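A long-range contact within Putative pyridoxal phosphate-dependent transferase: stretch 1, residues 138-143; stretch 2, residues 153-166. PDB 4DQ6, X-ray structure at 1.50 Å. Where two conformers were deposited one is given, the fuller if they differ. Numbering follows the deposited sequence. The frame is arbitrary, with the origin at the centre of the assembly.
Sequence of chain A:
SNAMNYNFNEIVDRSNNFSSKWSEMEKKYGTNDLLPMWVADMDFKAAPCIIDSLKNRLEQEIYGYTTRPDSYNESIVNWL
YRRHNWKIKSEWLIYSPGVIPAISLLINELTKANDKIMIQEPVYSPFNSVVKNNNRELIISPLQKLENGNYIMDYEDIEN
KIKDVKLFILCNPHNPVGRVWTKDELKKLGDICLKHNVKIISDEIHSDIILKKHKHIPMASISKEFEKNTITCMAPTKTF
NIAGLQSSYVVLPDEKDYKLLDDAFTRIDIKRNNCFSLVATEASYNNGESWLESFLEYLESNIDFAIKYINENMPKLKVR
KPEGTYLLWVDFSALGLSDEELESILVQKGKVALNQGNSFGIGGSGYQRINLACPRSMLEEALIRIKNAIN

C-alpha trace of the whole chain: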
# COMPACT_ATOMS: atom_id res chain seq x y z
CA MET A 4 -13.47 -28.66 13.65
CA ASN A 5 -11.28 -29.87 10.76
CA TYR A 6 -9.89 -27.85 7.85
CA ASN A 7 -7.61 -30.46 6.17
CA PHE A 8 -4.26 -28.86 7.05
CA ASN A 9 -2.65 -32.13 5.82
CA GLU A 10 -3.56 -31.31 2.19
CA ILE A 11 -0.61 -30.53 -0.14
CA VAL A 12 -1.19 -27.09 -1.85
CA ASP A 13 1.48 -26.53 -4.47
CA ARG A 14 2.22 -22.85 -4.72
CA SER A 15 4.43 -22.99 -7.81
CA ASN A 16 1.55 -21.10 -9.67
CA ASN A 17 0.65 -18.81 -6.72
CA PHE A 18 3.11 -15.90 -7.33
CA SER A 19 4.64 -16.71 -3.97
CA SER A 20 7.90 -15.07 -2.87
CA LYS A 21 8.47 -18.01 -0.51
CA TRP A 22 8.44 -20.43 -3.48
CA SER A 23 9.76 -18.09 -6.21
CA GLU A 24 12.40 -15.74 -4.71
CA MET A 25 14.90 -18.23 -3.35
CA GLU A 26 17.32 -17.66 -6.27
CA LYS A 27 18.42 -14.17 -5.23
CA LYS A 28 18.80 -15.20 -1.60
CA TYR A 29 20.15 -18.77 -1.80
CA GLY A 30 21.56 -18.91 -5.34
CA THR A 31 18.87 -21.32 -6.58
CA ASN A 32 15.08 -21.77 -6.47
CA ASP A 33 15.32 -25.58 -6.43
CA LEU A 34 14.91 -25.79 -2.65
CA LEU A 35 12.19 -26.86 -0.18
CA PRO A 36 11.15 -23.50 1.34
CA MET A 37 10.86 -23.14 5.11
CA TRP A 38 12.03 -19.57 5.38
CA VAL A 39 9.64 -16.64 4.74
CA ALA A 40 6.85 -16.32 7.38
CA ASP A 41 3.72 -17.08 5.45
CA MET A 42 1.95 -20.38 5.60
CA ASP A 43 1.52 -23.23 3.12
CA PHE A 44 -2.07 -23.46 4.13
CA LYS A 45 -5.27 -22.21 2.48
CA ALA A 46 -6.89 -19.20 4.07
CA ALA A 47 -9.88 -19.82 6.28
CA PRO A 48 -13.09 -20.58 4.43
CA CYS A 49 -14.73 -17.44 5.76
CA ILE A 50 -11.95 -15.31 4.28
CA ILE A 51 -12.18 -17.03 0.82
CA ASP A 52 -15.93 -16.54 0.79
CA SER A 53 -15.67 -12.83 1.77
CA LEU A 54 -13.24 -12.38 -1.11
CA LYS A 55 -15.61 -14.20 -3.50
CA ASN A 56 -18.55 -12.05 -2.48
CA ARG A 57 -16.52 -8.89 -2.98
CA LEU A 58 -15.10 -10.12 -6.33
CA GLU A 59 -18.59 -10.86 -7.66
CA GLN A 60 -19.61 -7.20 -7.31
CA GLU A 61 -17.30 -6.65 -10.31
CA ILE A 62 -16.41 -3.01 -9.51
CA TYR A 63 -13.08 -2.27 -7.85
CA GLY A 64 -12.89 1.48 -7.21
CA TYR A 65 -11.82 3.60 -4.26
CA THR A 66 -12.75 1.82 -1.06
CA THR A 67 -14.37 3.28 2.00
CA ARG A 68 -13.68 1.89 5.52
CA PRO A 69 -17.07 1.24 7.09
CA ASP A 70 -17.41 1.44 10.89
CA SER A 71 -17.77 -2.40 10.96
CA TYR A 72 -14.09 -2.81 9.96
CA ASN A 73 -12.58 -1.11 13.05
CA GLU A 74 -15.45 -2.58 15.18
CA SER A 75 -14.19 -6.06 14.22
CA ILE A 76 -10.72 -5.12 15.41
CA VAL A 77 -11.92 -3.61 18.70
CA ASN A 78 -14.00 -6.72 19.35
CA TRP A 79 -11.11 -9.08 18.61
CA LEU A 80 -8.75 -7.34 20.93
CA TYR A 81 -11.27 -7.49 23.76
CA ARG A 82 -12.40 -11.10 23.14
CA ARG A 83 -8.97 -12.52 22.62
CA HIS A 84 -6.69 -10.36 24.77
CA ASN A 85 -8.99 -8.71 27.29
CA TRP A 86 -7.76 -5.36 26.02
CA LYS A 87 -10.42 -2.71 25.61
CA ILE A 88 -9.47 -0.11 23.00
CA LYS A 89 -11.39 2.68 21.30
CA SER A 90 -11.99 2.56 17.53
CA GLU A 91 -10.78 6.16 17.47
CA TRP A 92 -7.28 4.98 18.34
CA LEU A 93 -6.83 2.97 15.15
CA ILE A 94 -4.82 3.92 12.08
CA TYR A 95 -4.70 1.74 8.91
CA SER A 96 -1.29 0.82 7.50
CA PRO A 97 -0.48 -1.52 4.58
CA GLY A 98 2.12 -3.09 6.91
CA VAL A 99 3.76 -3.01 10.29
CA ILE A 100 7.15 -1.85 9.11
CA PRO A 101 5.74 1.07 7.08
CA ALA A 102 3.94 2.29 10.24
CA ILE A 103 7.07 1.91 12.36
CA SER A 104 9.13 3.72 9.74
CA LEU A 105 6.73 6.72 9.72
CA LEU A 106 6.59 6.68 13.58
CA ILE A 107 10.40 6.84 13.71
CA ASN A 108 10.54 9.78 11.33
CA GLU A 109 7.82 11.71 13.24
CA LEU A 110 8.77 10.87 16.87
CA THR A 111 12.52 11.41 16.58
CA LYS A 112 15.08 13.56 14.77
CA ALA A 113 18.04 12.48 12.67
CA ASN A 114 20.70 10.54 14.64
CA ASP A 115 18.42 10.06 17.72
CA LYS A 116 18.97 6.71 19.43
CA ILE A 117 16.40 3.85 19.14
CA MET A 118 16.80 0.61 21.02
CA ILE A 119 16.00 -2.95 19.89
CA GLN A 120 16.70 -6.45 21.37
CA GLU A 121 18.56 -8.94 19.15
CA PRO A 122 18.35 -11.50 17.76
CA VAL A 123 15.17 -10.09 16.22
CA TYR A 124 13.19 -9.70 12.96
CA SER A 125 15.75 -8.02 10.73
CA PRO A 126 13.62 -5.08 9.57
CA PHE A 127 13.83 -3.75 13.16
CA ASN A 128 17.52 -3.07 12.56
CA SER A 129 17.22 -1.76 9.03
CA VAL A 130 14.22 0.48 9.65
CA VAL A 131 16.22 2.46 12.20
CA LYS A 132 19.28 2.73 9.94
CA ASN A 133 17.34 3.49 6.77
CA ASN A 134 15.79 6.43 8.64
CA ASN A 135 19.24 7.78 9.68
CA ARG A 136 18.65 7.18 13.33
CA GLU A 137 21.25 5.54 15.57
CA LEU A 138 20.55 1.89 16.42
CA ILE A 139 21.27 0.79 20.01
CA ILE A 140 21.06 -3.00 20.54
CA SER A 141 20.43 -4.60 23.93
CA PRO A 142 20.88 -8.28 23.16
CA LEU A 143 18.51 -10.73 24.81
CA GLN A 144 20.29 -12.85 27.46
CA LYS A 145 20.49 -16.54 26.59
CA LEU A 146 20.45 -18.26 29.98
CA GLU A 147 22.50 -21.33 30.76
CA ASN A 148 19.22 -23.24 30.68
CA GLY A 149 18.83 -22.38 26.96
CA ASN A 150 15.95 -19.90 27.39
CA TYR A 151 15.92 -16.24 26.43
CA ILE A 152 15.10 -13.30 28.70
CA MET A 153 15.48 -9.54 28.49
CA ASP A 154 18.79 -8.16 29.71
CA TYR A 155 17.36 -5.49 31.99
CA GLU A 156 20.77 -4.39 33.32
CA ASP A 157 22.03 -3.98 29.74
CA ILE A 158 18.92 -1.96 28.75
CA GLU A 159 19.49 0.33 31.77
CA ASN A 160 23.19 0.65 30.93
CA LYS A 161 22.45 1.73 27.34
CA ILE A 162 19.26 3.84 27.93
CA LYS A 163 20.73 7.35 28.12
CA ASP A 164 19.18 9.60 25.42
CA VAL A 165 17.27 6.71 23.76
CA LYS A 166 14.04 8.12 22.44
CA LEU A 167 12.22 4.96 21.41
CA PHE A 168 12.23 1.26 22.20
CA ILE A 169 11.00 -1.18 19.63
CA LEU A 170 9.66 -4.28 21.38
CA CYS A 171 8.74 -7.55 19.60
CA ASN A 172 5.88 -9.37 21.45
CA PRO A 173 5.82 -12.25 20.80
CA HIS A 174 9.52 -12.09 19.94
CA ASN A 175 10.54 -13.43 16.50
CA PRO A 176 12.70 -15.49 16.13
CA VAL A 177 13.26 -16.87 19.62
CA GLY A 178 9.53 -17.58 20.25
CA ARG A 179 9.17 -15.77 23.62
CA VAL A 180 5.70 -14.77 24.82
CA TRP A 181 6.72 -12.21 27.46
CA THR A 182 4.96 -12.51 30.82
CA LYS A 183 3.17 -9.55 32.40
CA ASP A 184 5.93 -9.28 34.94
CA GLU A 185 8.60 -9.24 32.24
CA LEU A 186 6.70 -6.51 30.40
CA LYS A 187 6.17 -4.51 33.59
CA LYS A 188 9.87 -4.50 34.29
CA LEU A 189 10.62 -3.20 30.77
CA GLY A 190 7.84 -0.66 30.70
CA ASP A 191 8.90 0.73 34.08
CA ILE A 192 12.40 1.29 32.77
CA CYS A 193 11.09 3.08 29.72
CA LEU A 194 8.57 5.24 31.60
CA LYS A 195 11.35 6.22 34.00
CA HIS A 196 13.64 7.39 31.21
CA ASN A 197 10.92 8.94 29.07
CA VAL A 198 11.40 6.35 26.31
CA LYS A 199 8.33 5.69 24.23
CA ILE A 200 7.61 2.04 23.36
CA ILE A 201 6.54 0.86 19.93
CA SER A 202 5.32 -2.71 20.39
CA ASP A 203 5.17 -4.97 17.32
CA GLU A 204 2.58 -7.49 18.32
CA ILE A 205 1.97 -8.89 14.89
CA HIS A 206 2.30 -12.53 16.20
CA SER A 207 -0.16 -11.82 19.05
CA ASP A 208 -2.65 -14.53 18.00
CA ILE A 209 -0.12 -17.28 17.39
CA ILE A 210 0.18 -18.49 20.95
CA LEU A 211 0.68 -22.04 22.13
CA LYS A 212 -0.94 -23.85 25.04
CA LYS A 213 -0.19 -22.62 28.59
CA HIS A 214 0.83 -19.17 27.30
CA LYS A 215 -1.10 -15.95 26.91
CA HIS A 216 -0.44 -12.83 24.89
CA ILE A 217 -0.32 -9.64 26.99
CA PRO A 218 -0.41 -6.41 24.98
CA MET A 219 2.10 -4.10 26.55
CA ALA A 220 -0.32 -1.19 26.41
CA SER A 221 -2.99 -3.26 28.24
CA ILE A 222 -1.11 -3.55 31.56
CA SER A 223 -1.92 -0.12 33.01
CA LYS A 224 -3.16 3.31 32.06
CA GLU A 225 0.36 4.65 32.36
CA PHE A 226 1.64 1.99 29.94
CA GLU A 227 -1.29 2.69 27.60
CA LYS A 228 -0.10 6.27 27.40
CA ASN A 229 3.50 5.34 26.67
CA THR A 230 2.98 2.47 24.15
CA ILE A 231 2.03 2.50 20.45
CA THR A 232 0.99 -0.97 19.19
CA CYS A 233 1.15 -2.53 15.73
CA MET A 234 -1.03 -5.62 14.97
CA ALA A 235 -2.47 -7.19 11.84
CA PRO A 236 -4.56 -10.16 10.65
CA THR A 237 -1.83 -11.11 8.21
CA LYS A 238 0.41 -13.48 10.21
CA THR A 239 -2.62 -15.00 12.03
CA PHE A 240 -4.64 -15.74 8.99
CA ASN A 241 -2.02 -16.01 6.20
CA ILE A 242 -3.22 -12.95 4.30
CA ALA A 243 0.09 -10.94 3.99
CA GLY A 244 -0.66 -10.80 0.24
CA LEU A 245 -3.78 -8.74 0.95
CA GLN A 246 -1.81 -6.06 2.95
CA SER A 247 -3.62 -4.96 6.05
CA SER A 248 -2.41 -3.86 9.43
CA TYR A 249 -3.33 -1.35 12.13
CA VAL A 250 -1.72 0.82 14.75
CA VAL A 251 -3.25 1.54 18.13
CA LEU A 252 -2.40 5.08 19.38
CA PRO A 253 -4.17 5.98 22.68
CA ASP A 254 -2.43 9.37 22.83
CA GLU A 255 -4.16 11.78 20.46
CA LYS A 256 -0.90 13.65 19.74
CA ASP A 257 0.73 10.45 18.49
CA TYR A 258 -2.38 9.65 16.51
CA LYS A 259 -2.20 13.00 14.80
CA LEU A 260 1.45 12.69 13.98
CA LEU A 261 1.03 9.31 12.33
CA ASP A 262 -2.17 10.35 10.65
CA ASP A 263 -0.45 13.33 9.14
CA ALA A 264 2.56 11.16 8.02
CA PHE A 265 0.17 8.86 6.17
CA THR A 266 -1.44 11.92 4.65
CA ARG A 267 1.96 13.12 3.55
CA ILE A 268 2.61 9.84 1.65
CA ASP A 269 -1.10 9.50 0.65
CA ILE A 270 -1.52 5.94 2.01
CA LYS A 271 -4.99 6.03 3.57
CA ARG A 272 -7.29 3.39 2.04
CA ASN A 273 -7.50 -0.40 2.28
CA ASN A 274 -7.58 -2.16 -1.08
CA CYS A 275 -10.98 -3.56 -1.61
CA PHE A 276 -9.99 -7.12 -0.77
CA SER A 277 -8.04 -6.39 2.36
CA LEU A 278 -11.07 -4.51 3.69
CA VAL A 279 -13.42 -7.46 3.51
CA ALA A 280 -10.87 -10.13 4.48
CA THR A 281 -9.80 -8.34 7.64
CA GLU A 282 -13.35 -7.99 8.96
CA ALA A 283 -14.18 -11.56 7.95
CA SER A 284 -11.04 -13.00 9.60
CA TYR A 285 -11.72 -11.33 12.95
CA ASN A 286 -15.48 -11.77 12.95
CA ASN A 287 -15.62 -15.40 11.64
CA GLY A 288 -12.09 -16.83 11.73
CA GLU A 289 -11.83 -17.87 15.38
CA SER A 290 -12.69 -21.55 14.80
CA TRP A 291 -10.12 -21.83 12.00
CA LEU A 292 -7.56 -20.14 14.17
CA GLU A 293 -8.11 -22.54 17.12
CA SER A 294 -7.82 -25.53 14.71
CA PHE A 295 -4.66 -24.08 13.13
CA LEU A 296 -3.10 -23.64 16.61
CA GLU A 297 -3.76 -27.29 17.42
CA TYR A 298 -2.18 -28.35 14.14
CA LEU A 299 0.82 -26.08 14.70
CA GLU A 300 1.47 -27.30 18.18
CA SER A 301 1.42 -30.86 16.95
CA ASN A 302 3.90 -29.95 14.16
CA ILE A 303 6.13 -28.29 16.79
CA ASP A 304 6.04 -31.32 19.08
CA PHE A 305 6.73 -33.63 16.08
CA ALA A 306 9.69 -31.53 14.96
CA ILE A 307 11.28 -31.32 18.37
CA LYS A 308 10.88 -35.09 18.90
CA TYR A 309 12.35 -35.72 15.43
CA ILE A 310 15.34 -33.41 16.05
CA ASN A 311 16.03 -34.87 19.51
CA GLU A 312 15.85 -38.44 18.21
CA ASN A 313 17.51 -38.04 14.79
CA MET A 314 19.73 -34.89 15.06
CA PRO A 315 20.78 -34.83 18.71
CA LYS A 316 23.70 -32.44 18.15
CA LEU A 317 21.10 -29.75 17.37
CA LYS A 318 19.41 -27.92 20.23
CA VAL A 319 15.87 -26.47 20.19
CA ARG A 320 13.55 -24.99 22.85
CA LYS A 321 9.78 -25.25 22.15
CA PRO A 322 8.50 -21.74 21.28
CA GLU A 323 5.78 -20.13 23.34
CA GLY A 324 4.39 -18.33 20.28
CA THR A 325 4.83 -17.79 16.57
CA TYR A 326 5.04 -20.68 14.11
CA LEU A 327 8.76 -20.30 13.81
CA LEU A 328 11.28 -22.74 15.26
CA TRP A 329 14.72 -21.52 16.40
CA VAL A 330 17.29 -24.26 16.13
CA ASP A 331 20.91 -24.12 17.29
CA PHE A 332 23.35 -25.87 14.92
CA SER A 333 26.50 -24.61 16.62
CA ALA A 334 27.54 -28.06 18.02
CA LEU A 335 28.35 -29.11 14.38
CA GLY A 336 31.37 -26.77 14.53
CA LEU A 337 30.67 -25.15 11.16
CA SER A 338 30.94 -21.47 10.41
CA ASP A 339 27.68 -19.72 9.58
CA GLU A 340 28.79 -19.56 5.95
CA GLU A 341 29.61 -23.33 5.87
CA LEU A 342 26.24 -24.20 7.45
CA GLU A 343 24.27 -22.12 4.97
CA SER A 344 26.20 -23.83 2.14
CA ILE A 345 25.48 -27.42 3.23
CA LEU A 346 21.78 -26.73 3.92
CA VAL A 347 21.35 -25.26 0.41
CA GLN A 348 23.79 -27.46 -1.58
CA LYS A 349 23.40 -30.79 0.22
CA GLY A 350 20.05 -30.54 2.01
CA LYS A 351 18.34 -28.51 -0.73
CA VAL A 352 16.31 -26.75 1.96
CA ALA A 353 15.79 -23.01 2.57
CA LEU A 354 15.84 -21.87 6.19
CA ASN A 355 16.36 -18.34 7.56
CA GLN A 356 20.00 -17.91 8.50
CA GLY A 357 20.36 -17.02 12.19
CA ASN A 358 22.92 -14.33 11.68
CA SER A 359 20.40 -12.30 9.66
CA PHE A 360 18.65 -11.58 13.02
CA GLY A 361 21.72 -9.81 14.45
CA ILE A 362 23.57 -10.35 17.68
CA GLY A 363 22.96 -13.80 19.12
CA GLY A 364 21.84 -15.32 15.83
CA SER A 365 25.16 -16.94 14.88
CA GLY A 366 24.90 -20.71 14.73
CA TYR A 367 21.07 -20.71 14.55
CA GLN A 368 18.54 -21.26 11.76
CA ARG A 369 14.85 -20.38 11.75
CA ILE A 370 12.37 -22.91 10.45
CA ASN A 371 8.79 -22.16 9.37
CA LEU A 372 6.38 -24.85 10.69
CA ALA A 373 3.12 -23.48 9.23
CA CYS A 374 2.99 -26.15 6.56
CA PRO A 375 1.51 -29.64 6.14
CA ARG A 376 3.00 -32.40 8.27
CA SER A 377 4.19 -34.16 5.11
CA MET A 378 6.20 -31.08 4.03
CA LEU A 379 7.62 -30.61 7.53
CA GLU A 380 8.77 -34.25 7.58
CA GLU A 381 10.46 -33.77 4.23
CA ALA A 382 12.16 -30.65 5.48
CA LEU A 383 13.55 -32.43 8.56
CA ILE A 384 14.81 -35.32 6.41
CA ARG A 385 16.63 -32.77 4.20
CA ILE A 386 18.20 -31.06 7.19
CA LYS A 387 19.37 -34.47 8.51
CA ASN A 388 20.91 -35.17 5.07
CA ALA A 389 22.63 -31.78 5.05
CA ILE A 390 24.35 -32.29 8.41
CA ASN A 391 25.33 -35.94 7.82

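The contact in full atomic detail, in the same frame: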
# COMPACT_ATOMS: atom_id res chain seq x y z
N LEU A 138 21.08 3.15 15.87
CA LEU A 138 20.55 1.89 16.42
C LEU A 138 21.33 1.51 17.65
O LEU A 138 22.57 1.40 17.60
CB LEU A 138 20.68 0.76 15.40
CG LEU A 138 19.99 -0.55 15.83
CD1 LEU A 138 18.47 -0.41 16.07
CD2 LEU A 138 20.35 -1.66 14.84
N ILE A 139 20.63 1.30 18.76
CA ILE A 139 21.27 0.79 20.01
C ILE A 139 20.67 -0.61 20.21
O ILE A 139 19.46 -0.78 20.05
CB ILE A 139 20.94 1.66 21.23
CG1 ILE A 139 21.36 3.13 20.99
CG2 ILE A 139 21.62 1.06 22.47
CD1 ILE A 139 22.82 3.31 20.70
N ILE A 140 21.53 -1.61 20.41
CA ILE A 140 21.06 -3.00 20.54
C ILE A 140 21.36 -3.45 21.98
O ILE A 140 22.51 -3.36 22.44
CB ILE A 140 21.78 -3.92 19.57
CG1 ILE A 140 21.70 -3.37 18.13
CG2 ILE A 140 21.27 -5.37 19.73
CD1 ILE A 140 22.51 -4.09 17.06
N SER A 141 20.31 -3.89 22.69
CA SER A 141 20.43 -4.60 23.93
C SER A 141 20.15 -6.06 23.73
O SER A 141 18.99 -6.43 23.65
CB SER A 141 19.51 -4.01 25.00
OG SER A 141 19.51 -4.85 26.14
N PRO A 142 21.19 -6.88 23.54
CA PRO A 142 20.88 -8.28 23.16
C PRO A 142 20.07 -8.98 24.25
O PRO A 142 20.23 -8.73 25.45
CB PRO A 142 22.23 -8.92 22.95
CG PRO A 142 23.21 -7.79 22.78
CD PRO A 142 22.63 -6.61 23.53
N LEU A 143 19.12 -9.81 23.83
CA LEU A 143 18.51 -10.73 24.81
C LEU A 143 19.61 -11.55 25.48
O LEU A 143 20.68 -11.79 24.92
CB LEU A 143 17.49 -11.64 24.14
CG LEU A 143 16.31 -10.95 23.47
CD1 LEU A 143 15.47 -12.04 22.81
CD2 LEU A 143 15.45 -10.17 24.42
N MET A 153 14.92 -10.92 28.59
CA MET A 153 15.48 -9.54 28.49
C MET A 153 16.67 -9.29 29.41
O MET A 153 16.74 -9.77 30.56
CB MET A 153 14.38 -8.55 28.74
CG MET A 153 13.15 -8.73 27.83
SD MET A 153 12.06 -7.30 27.97
CE MET A 153 10.73 -7.81 26.89
N ASP A 154 17.65 -8.53 28.89
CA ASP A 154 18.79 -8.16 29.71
C ASP A 154 18.55 -6.76 30.30
O ASP A 154 18.95 -5.76 29.74
CB ASP A 154 20.08 -8.23 28.92
CG ASP A 154 21.31 -8.09 29.79
OD1 ASP A 154 21.20 -7.55 30.92
OD2 ASP A 154 22.42 -8.53 29.36
N TYR A 155 17.87 -6.73 31.44
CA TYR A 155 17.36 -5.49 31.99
C TYR A 155 18.49 -4.58 32.42
O TYR A 155 18.36 -3.36 32.27
CB TYR A 155 16.40 -5.77 33.15
CG TYR A 155 15.14 -6.49 32.75
CD1 TYR A 155 14.14 -5.85 32.00
CD2 TYR A 155 14.98 -7.80 33.07
CE1 TYR A 155 12.99 -6.50 31.64
CE2 TYR A 155 13.81 -8.45 32.71
CZ TYR A 155 12.86 -7.80 31.97
OH TYR A 155 11.70 -8.45 31.64
N GLU A 156 19.58 -5.15 32.98
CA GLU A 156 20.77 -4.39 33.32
C GLU A 156 21.36 -3.75 32.07
O GLU A 156 21.76 -2.59 32.10
CB GLU A 156 21.84 -5.28 34.00
CG GLU A 156 23.08 -4.56 34.52
CD GLU A 156 24.12 -5.50 35.13
OE1 GLU A 156 24.83 -5.07 36.07
OE2 GLU A 156 24.23 -6.66 34.68
N ASP A 157 21.43 -4.50 30.97
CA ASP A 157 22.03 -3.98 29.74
C ASP A 157 21.20 -2.83 29.17
O ASP A 157 21.77 -1.80 28.73
CB ASP A 157 22.22 -5.08 28.70
CG ASP A 157 23.02 -4.65 27.52
OD1 ASP A 157 24.24 -4.35 27.65
OD2 ASP A 157 22.40 -4.54 26.44
N ILE A 158 19.87 -2.99 29.21
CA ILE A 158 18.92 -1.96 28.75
C ILE A 158 19.16 -0.67 29.55
O ILE A 158 19.38 0.41 28.97
CB ILE A 158 17.48 -2.36 29.01
CG1 ILE A 158 17.10 -3.55 28.11
CG2 ILE A 158 16.54 -1.23 28.68
CD1 ILE A 158 15.71 -4.15 28.34
N GLU A 159 19.17 -0.81 30.88
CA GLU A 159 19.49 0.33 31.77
C GLU A 159 20.82 0.99 31.44
O GLU A 159 20.93 2.25 31.40
CB GLU A 159 19.54 -0.17 33.21
CG GLU A 159 18.19 -0.25 33.89
CD GLU A 159 17.69 1.10 34.40
OE1 GLU A 159 18.34 2.14 34.18
OE2 GLU A 159 16.61 1.11 35.02
N ASN A 160 21.83 0.16 31.18
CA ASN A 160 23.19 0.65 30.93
C ASN A 160 23.30 1.45 29.62
O ASN A 160 24.16 2.30 29.46
CB ASN A 160 24.16 -0.53 30.85
CG ASN A 160 24.77 -0.88 32.20
OD1 ASN A 160 24.30 -0.40 33.23
ND2 ASN A 160 25.75 -1.78 32.21
N LYS A 161 22.41 1.14 28.68
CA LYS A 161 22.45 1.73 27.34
C LYS A 161 21.31 2.73 27.07
O LYS A 161 21.21 3.23 25.95
CB LYS A 161 22.42 0.63 26.26
CG LYS A 161 23.58 -0.35 26.26
CD LYS A 161 23.42 -1.42 25.18
CE LYS A 161 24.53 -2.43 25.19
NZ LYS A 161 24.17 -3.73 24.56
N ILE A 162 20.51 3.06 28.09
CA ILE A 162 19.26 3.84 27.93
C ILE A 162 19.48 5.33 27.70
O ILE A 162 18.60 6.00 27.12
CB ILE A 162 18.32 3.67 29.15
CG1 ILE A 162 16.85 3.86 28.75
CG2 ILE A 162 18.63 4.66 30.26
CD1 ILE A 162 16.28 2.81 27.84
N LYS A 163 20.60 5.87 28.15
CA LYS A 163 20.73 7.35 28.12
C LYS A 163 20.52 7.92 26.71
O LYS A 163 21.25 7.58 25.74
CB LYS A 163 22.06 7.85 28.71
CG LYS A 163 22.16 9.39 28.81
CD LYS A 163 23.42 9.91 29.48
CE LYS A 163 23.47 11.41 29.29
NZ LYS A 163 24.06 12.10 30.46
N ASP A 164 19.59 8.88 26.65
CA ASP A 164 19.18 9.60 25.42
C ASP A 164 18.45 8.74 24.37
O ASP A 164 18.21 9.25 23.31
CB ASP A 164 20.37 10.31 24.75
CG ASP A 164 20.94 11.45 25.60
OD1 ASP A 164 20.17 12.17 26.31
OD2 ASP A 164 22.18 11.61 25.53
N VAL A 165 18.12 7.47 24.65
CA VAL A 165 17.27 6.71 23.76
C VAL A 165 15.92 7.38 23.76
O VAL A 165 15.37 7.76 24.81
CB VAL A 165 17.20 5.27 24.27
CG1 VAL A 165 16.11 4.47 23.54
CG2 VAL A 165 18.51 4.59 24.05
N LYS A 166 15.31 7.47 22.57
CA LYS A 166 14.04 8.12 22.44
C LYS A 166 12.92 7.12 22.34
O LYS A 166 11.82 7.38 22.79
CB LYS A 166 14.06 8.99 21.19
CG LYS A 166 15.16 10.05 21.26
CD LYS A 166 15.02 11.00 22.45
CE LYS A 166 16.10 12.07 22.50
NZ LYS A 166 15.89 13.02 23.63
O HOH W 1 17.69 -6.85 26.35
O HOH W 2 22.55 -9.01 26.57

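A salt bridge within one stretch reaches across to clasp the backbone and a hydroxyl of the other. Lys 161 NZ lies 2.7 Å from Asp 157 OD2, one helical turn earlier, and the same ammonium donates a hydrogen bond to the backbone oxygen of the facing strand, Lys 161 NZ to Ile 140 O at 2.7 Å. The carboxylate is shared in turn: Ser 141 OG donates to Asp 157 OD2 at 2.9 Å. Lysine and aspartate therefore neutralize each other while one satisfies a carbonyl at the end of strand 138-140 and the other takes the hydroxyl of the next residue. A second, weak bond runs from Lys 161 NZ to Asp 157 OD1 at 3.2 Å.

The backbones run roughly antiparallel. The axes of strand 138-140 and helix 155-161 come within 9.8 Å at an angle of 149° between their N-to-C directions, a spacing that leaves room for side chains between them. The chains draw closer beyond the strand, where the CA atoms of Ser 141 and Ile 158 are 5.7 Å apart and those of Leu 143 and Met 153 are 4.9 Å apart. No direct backbone-to-backbone hydrogen bond joins the stretches; side chains and water make the links.

Lys 161 reaches its partners through an extended chain, with chi1 m and chi2 to chi4 all t. Its aliphatic part is used as well: Ile 139, whose CA-to-CB bond points toward the helix, sets CG2 3.9 Å from Lys 161 CB. Ile 139 also meets the residue that closes the type II turn from Ile 162 to Val 165, with Ile 139 CG1 4.4 Å from Val 165 CG2. Ile 140, the next strand residue, directs its CA-to-CB bond away and contributes chiefly its carbonyl. Ser 141 is buried, and besides its bond to Asp 157 its OG sits 3.4 Å from Ile 158 CG1. The ring of Pro 142 borders the ion pair, with Pro 142 CD 3.4 Å from Lys 161 NZ and 3.6 Å from Asp 157 OD2.

Asp 154 starts the helix as its N-cap. Its OD1 accepts from Asp 157 N at 3.1 Å, satisfying an amide that has no preceding helical turn to bond to. Its other carboxylate oxygen faces water 2, which donates to Asp 154 OD2 at 2.8 Å and to Pro 142 O at 2.6 Å, bridging the stretches. Water 1 makes a second bridge: it accepts from Asp 154 N at 3.0 Å and donates to Ser 141 OG at 2.7 Å and to Pro 142 O at 3.3 Å. Beyond these waters the contact turns apolar. The CA-to-CB bond of Leu 143 points away, yet the end of its side chain comes nearer, placing Leu 143 CD2 4.1 Å from Met 153 CA and 4.4 Å from Met 153 CG. Together the stretches bury 394 Å², both sides summed.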